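Peptide/nickel transport system substrate-binding protein (Listeria monocytogenes serotype 1/2a, PDB 5KZT) binds peptides and, as an OppA-type substrate-binding protein, probably delivers them to an oligopeptide transporter in the cell membrane. Local coordinates at residues L237-D243 / Y501-D505; S270-Y274 / A318-P323. All coordinates share one frame; numbering follows the deposited sequence. Where two conformers were deposited one is given.

Interaction 1: residues L237-D243 / Y501-D505; sequences LNLYNTD and YLQKD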
loop_
_atom_site.group_PDB
_atom_site.type_symbol
_atom_site.label_atom_id
_atom_site.label_comp_id
_atom_site.label_asym_id
_atom_site.label_seq_id
_atom_site.Cartn_x
_atom_site.Cartn_y
_atom_site.Cartn_z
ATOM N N LEU A 237 -3.577 -18.129 16.763
ATOM C CA LEU A 237 -4.074 -19.499 16.642
ATOM C C LEU A 237 -4.907 -19.932 17.860
ATOM O O LEU A 237 -5.976 -20.532 17.708
ATOM C CB LEU A 237 -2.902 -20.463 16.400
ATOM C CG LEU A 237 -3.228 -21.873 15.919
ATOM C CD1 LEU A 237 -4.196 -21.862 14.737
ATOM C CD2 LEU A 237 -1.932 -22.575 15.543
ATOM N N ASN A 238 -4.429 -19.614 19.063
ATOM C CA ASN A 238 -5.188 -19.903 20.269
ATOM C C ASN A 238 -6.556 -19.192 20.275
ATOM O O ASN A 238 -7.555 -19.756 20.707
ATOM C CB ASN A 238 -4.386 -19.522 21.505
ATOM C CG ASN A 238 -5.178 -19.690 22.770
ATOM O OD1 ASN A 238 -5.483 -20.813 23.166
ATOM N ND2 ASN A 238 -5.554 -18.587 23.393
ATOM N N LEU A 239 -6.588 -17.949 19.801
ATOM C CA LEU A 239 -7.837 -17.191 19.732
ATOM C C LEU A 239 -8.801 -17.825 18.706
ATOM O O LEU A 239 -10.005 -17.935 18.961
ATOM C CB LEU A 239 -7.553 -15.731 19.392
ATOM C CG LEU A 239 -6.858 -14.890 20.470
ATOM C CD1 LEU A 239 -6.491 -13.531 19.906
ATOM C CD2 LEU A 239 -7.733 -14.722 21.710
ATOM N N TYR A 240 -8.254 -18.273 17.581
ATOM C CA TYR A 240 -9.015 -18.980 16.555
ATOM C C TYR A 240 -9.596 -20.308 17.088
ATOM O O TYR A 240 -10.752 -20.613 16.847
ATOM C CB TYR A 240 -8.126 -19.235 15.344
ATOM C CG TYR A 240 -8.801 -19.897 14.163
ATOM C CD1 TYR A 240 -8.862 -21.280 14.047
ATOM C CD2 TYR A 240 -9.351 -19.128 13.133
ATOM C CE1 TYR A 240 -9.471 -21.890 12.954
ATOM C CE2 TYR A 240 -9.963 -19.729 12.036
ATOM C CZ TYR A 240 -10.029 -21.105 11.965
ATOM O OH TYR A 240 -10.608 -21.669 10.859
ATOM N N ASN A 241 -8.782 -21.077 17.809
ATOM C CA ASN A 241 -9.212 -22.377 18.355
ATOM C C ASN A 241 -10.156 -22.272 19.528
ATOM O O ASN A 241 -10.811 -23.262 19.853
ATOM C CB ASN A 241 -8.001 -23.192 18.808
ATOM C CG ASN A 241 -7.131 -23.626 17.657
ATOM O OD1 ASN A 241 -7.608 -23.833 16.560
ATOM N ND2 ASN A 241 -5.843 -23.773 17.910
ATOM N N THR A 242 -10.187 -21.112 20.193
ATOM C CA THR A 242 -11.161 -20.831 21.252
ATOM C C THR A 242 -12.326 -19.975 20.750
ATOM O O THR A 242 -13.075 -19.455 21.557
ATOM C CB THR A 242 -10.495 -20.205 22.505
ATOM O OG1 THR A 242 -9.770 -19.024 22.156
ATOM C CG2 THR A 242 -9.555 -21.192 23.134
ATOM N N ASP A 243 -12.475 -19.874 19.423
ATOM C CA ASP A 243 -13.570 -19.146 18.741
ATOM C C ASP A 243 -13.685 -17.660 19.057
ATOM O O ASP A 243 -14.771 -17.095 18.977
ATOM C CB ASP A 243 -14.910 -19.849 18.992
ATOM C CG ASP A 243 -14.900 -21.296 18.524
ATOM O OD1 ASP A 243 -14.366 -21.572 17.429
ATOM O OD2 ASP A 243 -15.427 -22.152 19.236
ATOM N N TYR A 501 -3.573 -18.073 6.154
ATOM C CA TYR A 501 -4.545 -17.927 7.228
ATOM C C TYR A 501 -5.209 -19.256 7.511
ATOM O O TYR A 501 -5.275 -20.128 6.635
ATOM C CB TYR A 501 -5.688 -16.980 6.851
ATOM C CG TYR A 501 -5.339 -15.556 6.491
ATOM C CD1 TYR A 501 -5.007 -15.215 5.192
ATOM C CD2 TYR A 501 -5.414 -14.544 7.441
ATOM C CE1 TYR A 501 -4.711 -13.897 4.839
ATOM C CE2 TYR A 501 -5.121 -13.222 7.113
ATOM C CZ TYR A 501 -4.780 -12.904 5.806
ATOM O OH TYR A 501 -4.499 -11.599 5.477
ATOM N N LEU A 502 -5.699 -19.408 8.737
ATOM C CA LEU A 502 -6.845 -20.266 8.966
ATOM C C LEU A 502 -8.050 -19.359 8.881
ATOM O O LEU A 502 -8.019 -18.246 9.411
ATOM C CB LEU A 502 -6.796 -20.958 10.321
ATOM C CG LEU A 502 -5.752 -22.047 10.546
ATOM C CD1 LEU A 502 -6.074 -22.778 11.846
ATOM C CD2 LEU A 502 -5.684 -23.043 9.396
ATOM N N GLN A 503 -9.099 -19.822 8.196
ATOM C CA GLN A 503 -10.311 -19.044 7.985
ATOM C C GLN A 503 -11.521 -19.917 8.224
ATOM O O GLN A 503 -11.658 -20.933 7.560
ATOM C CB GLN A 503 -10.345 -18.527 6.549
ATOM C CG GLN A 503 -11.517 -17.606 6.247
ATOM C CD GLN A 503 -11.454 -17.044 4.834
ATOM O OE1 GLN A 503 -10.527 -16.316 4.485
ATOM N NE2 GLN A 503 -12.436 -17.397 4.013
ATOM N N LYS A 504 -12.411 -19.521 9.137
ATOM C CA LYS A 504 -13.583 -20.355 9.433
ATOM C C LYS A 504 -14.438 -20.543 8.186
ATOM O O LYS A 504 -14.646 -19.594 7.415
ATOM C CB LYS A 504 -14.470 -19.756 10.514
ATOM C CG LYS A 504 -13.808 -19.578 11.860
ATOM C CD LYS A 504 -13.652 -20.844 12.653
ATOM C CE LYS A 504 -13.079 -20.418 14.002
ATOM N NZ LYS A 504 -12.722 -21.563 14.832
ATOM N N ASP A 505 -14.964 -21.752 8.008
ATOM C CA ASP A 505 -15.786 -22.046 6.832
ATOM C C ASP A 505 -17.070 -21.199 6.698
ATOM O O ASP A 505 -17.579 -21.036 5.593
ATOM C CB ASP A 505 -16.120 -23.557 6.727
ATOM C CG ASP A 505 -16.911 -24.103 7.922
ATOM O OD1 ASP A 505 -17.344 -23.350 8.822
ATOM O OD2 ASP A 505 -17.096 -25.339 7.956
#
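The ring of Tyr240 is sandwiched between Leu502 and Lys504. Leu502 CB lies over one face, 3.8 Å from the ring centroid, a CH-pi contact; Lys504 covers the opposite face with CE and holds NZ 3.9 Å from the same centroid, a cation-pi contact 16° off the normal. Asn241 OD1 lies at the ring edge, in plane. With CG anti to the backbone N (chi1 -177°), Tyr240 points off the helix to the strand, while the lysine chain, bent at chi2 (-76°), runs past it the other way. Lys504 NZ thereby reaches the helix end: it donates to Tyr240 O (3.0 Å) and forms a salt bridge with Asp243 OD1 (3.1 Å). Tyr240 O also accepts from Asp243 N, the two donors arriving from opposite faces of the carbonyl plane. Asp243, at positive phi, is the C-prime residue of the Schellman motif that ends the helix, and the ammonium group bonds to this turn through Tyr240 O and Asp243 OD1. Leu237 CD1 meets Leu502 CD1 at 3.6 Å beside the ring. Helix 233-241 thus packs on the end of strand 491-503; Tyr240 also touches Thr248 of strand 247-250, and Leu237 touches Asn258 in a loop.

Interaction 2: residues S270-Y274 / A318-P323; sequences SSTFY and ANNLVP
Thr272 meets the loop 318-323 through its hydroxyl, and here the contact is tight. Thr272 OG1 donates to Leu321 O over 2.7 Å, the donor standing above the carbonyl plane, 35° out of it. A water completes the grip: it donates to Thr272 OG1 and to Asn320 O, each at 2.7 Å, so the hydroxyl gives one bond and receives another, and two successive loop carbonyls are tied to one side chain. Since OG1 stands beside the backbone N (chi1 -59°), the methyl CG2 falls beside the carbonyl carbon and lies 3.7 Å from Asn320 O. Next to this, Pro323 comes up to the strand backbone with CG, 3.2 Å from Ser270 O; that oxygen is buried with no polar partner in the model. The packing slackens away from this centre. Leu321 CD1 approaches Tyr274 CD1 obliquely at 4.2 Å, and Ala318 CB is no nearer than 4.5 Å to Thr272 CG2. The looser side is buried as well, not open to solvent; Phe435 of helix 433-436 touches Leu321 there and also reaches Thr272 and Pro323. Glu481 accepts from Val322 N and Asn320 ND2, which also donates to Gly341 O. Ser271 and Phe273 point away from the loop; in one of its two deposited conformers, Ser271 OG hydrogen-bonds an acidic side chain of the bound peptide, and Phe273 packs on an acidic side chain of the peptide. The alternation of a beta strand thus gives one side to the loop and the other to the ligand, at a peptide site of the OppA-type periplasmic-binding-protein fold.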
loop_
_atom_site.group_PDB
_atom_site.type_symbol
_atom_site.label_atom_id
_atom_site.label_comp_id
_atom_site.label_asym_id
_atom_site.label_seq_id
_atom_site.Cartn_x
_atom_site.Cartn_y
_atom_site.Cartn_z
ATOM N N SER A 270 -0.165 -9.834 -4.705
ATOM C CA SER A 270 0.528 -9.106 -5.807
ATOM C C SER A 270 1.385 -7.927 -5.300
ATOM O O SER A 270 1.472 -6.886 -5.949
ATOM C CB SER A 270 -0.471 -8.607 -6.867
ATOM O OG SER A 270 -1.141 -9.688 -7.496
ATOM N N SER A 271 2.022 -8.142 -4.156
ATOM C CA SER A 271 2.821 -7.137 -3.481
ATOM C C SER A 271 4.263 -7.598 -3.494
ATOM O O SER A 271 4.532 -8.810 -3.507
ATOM C CB SER A 271 2.309 -6.956 -2.058
ATOM O OG SER A 271 0.980 -6.457 -2.102
ATOM N N THR A 272 5.180 -6.631 -3.514
ATOM C CA THR A 272 6.609 -6.905 -3.522
ATOM C C THR A 272 7.246 -6.298 -2.276
ATOM O O THR A 272 7.005 -5.123 -1.960
ATOM C CB THR A 272 7.250 -6.283 -4.761
ATOM O OG1 THR A 272 6.626 -6.842 -5.926
ATOM C CG2 THR A 272 8.765 -6.547 -4.786
ATOM N N PHE A 273 8.036 -7.109 -1.573
ATOM C CA PHE A 273 8.825 -6.662 -0.445
ATOM C C PHE A 273 10.269 -6.527 -0.903
ATOM O O PHE A 273 10.779 -7.373 -1.643
ATOM C CB PHE A 273 8.689 -7.625 0.733
ATOM C CG PHE A 273 7.549 -7.276 1.640
ATOM C CD1 PHE A 273 6.244 -7.558 1.262
ATOM C CD2 PHE A 273 7.772 -6.588 2.817
ATOM C CE1 PHE A 273 5.177 -7.211 2.079
ATOM C CE2 PHE A 273 6.715 -6.251 3.642
ATOM C CZ PHE A 273 5.416 -6.555 3.273
ATOM N N TYR A 274 10.895 -5.425 -0.511
ATOM C CA TYR A 274 12.195 -5.077 -1.028
ATOM C C TYR A 274 12.984 -4.371 0.038
ATOM O O TYR A 274 12.417 -3.776 0.955
ATOM C CB TYR A 274 12.094 -4.210 -2.280
ATOM C CG TYR A 274 11.187 -3.001 -2.157
ATOM C CD1 TYR A 274 9.835 -3.109 -2.465
ATOM C CD2 TYR A 274 11.674 -1.758 -1.742
ATOM C CE1 TYR A 274 8.980 -2.029 -2.370
ATOM C CE2 TYR A 274 10.817 -0.658 -1.639
ATOM C CZ TYR A 274 9.473 -0.806 -1.961
ATOM O OH TYR A 274 8.587 0.235 -1.870
ATOM N N ALA A 318 11.546 -12.765 -5.303
ATOM C CA ALA A 318 11.300 -11.721 -6.276
ATOM C C ALA A 318 12.644 -11.285 -6.827
ATOM O O ALA A 318 13.584 -11.054 -6.058
ATOM C CB ALA A 318 10.610 -10.547 -5.610
ATOM N N ASN A 319 12.727 -11.195 -8.149
ATOM C CA ASN A 319 13.870 -10.603 -8.856
ATOM C C ASN A 319 13.412 -9.456 -9.761
ATOM O O ASN A 319 14.069 -9.104 -10.760
ATOM C CB ASN A 319 14.563 -11.685 -9.659
ATOM C CG ASN A 319 15.070 -12.813 -8.788
ATOM O OD1 ASN A 319 14.593 -13.942 -8.877
ATOM N ND2 ASN A 319 16.018 -12.520 -7.942
ATOM N N ASN A 320 12.252 -8.899 -9.406
ATOM C CA ASN A 320 11.630 -7.763 -10.047
ATOM C C ASN A 320 10.880 -6.967 -8.980
ATOM O O ASN A 320 10.343 -7.531 -8.007
ATOM C CB ASN A 320 10.605 -8.192 -11.083
ATOM C CG ASN A 320 11.197 -9.036 -12.190
ATOM O OD1 ASN A 320 11.366 -10.240 -12.028
ATOM N ND2 ASN A 320 11.518 -8.403 -13.314
ATOM N N LEU A 321 10.801 -5.664 -9.182
ATOM C CA LEU A 321 9.930 -4.808 -8.396
ATOM C C LEU A 321 8.465 -5.079 -8.709
ATOM O O LEU A 321 7.626 -5.180 -7.797
ATOM C CB LEU A 321 10.247 -3.339 -8.675
ATOM C CG LEU A 321 9.300 -2.340 -8.048
ATOM C CD1 LEU A 321 9.231 -2.528 -6.540
ATOM C CD2 LEU A 321 9.719 -0.927 -8.436
ATOM N N VAL A 322 8.155 -5.176 -10.000
ATOM C CA VAL A 322 6.803 -5.465 -10.459
ATOM C C VAL A 322 6.553 -6.961 -10.235
ATOM O O VAL A 322 7.382 -7.775 -10.596
ATOM C CB VAL A 322 6.600 -5.071 -11.935
ATOM C CG1 VAL A 322 5.237 -5.538 -12.448
ATOM C CG2 VAL A 322 6.778 -3.560 -12.112
ATOM N N PRO A 323 5.442 -7.315 -9.568
ATOM C CA PRO A 323 5.182 -8.715 -9.269
ATOM C C PRO A 323 4.761 -9.517 -10.506
ATOM O O PRO A 323 4.163 -8.960 -11.422
ATOM C CB PRO A 323 4.068 -8.654 -8.224
ATOM C CG PRO A 323 3.394 -7.364 -8.490
ATOM C CD PRO A 323 4.479 -6.431 -8.895
HETATM O O HOH W 1 8.080 -8.798 -7.106
#

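Both contacts reach the same mixed sheet, in which strands 264-277 and 491-503 are antiparallel neighbours. Interaction 1 lies at the C-terminal end of strand 491-503, interaction 2 on strand 264-277; their centres are about 30 Å apart and their nearest atoms about 11 Å, without touching. Along the chain interaction 2 is nested within the loop closed by interaction 1, since 270-274 and 318-323 both fall between 237-243 and 501-505. Interaction 1, about 26 Å from the chain centre, joins helix 233-241 to the end of strand 491-503, whereas interaction 2, about 13 Å from that centre, backs a strand that meets the bound peptide. One sheet thus connects a peripheral helix with the ligand site.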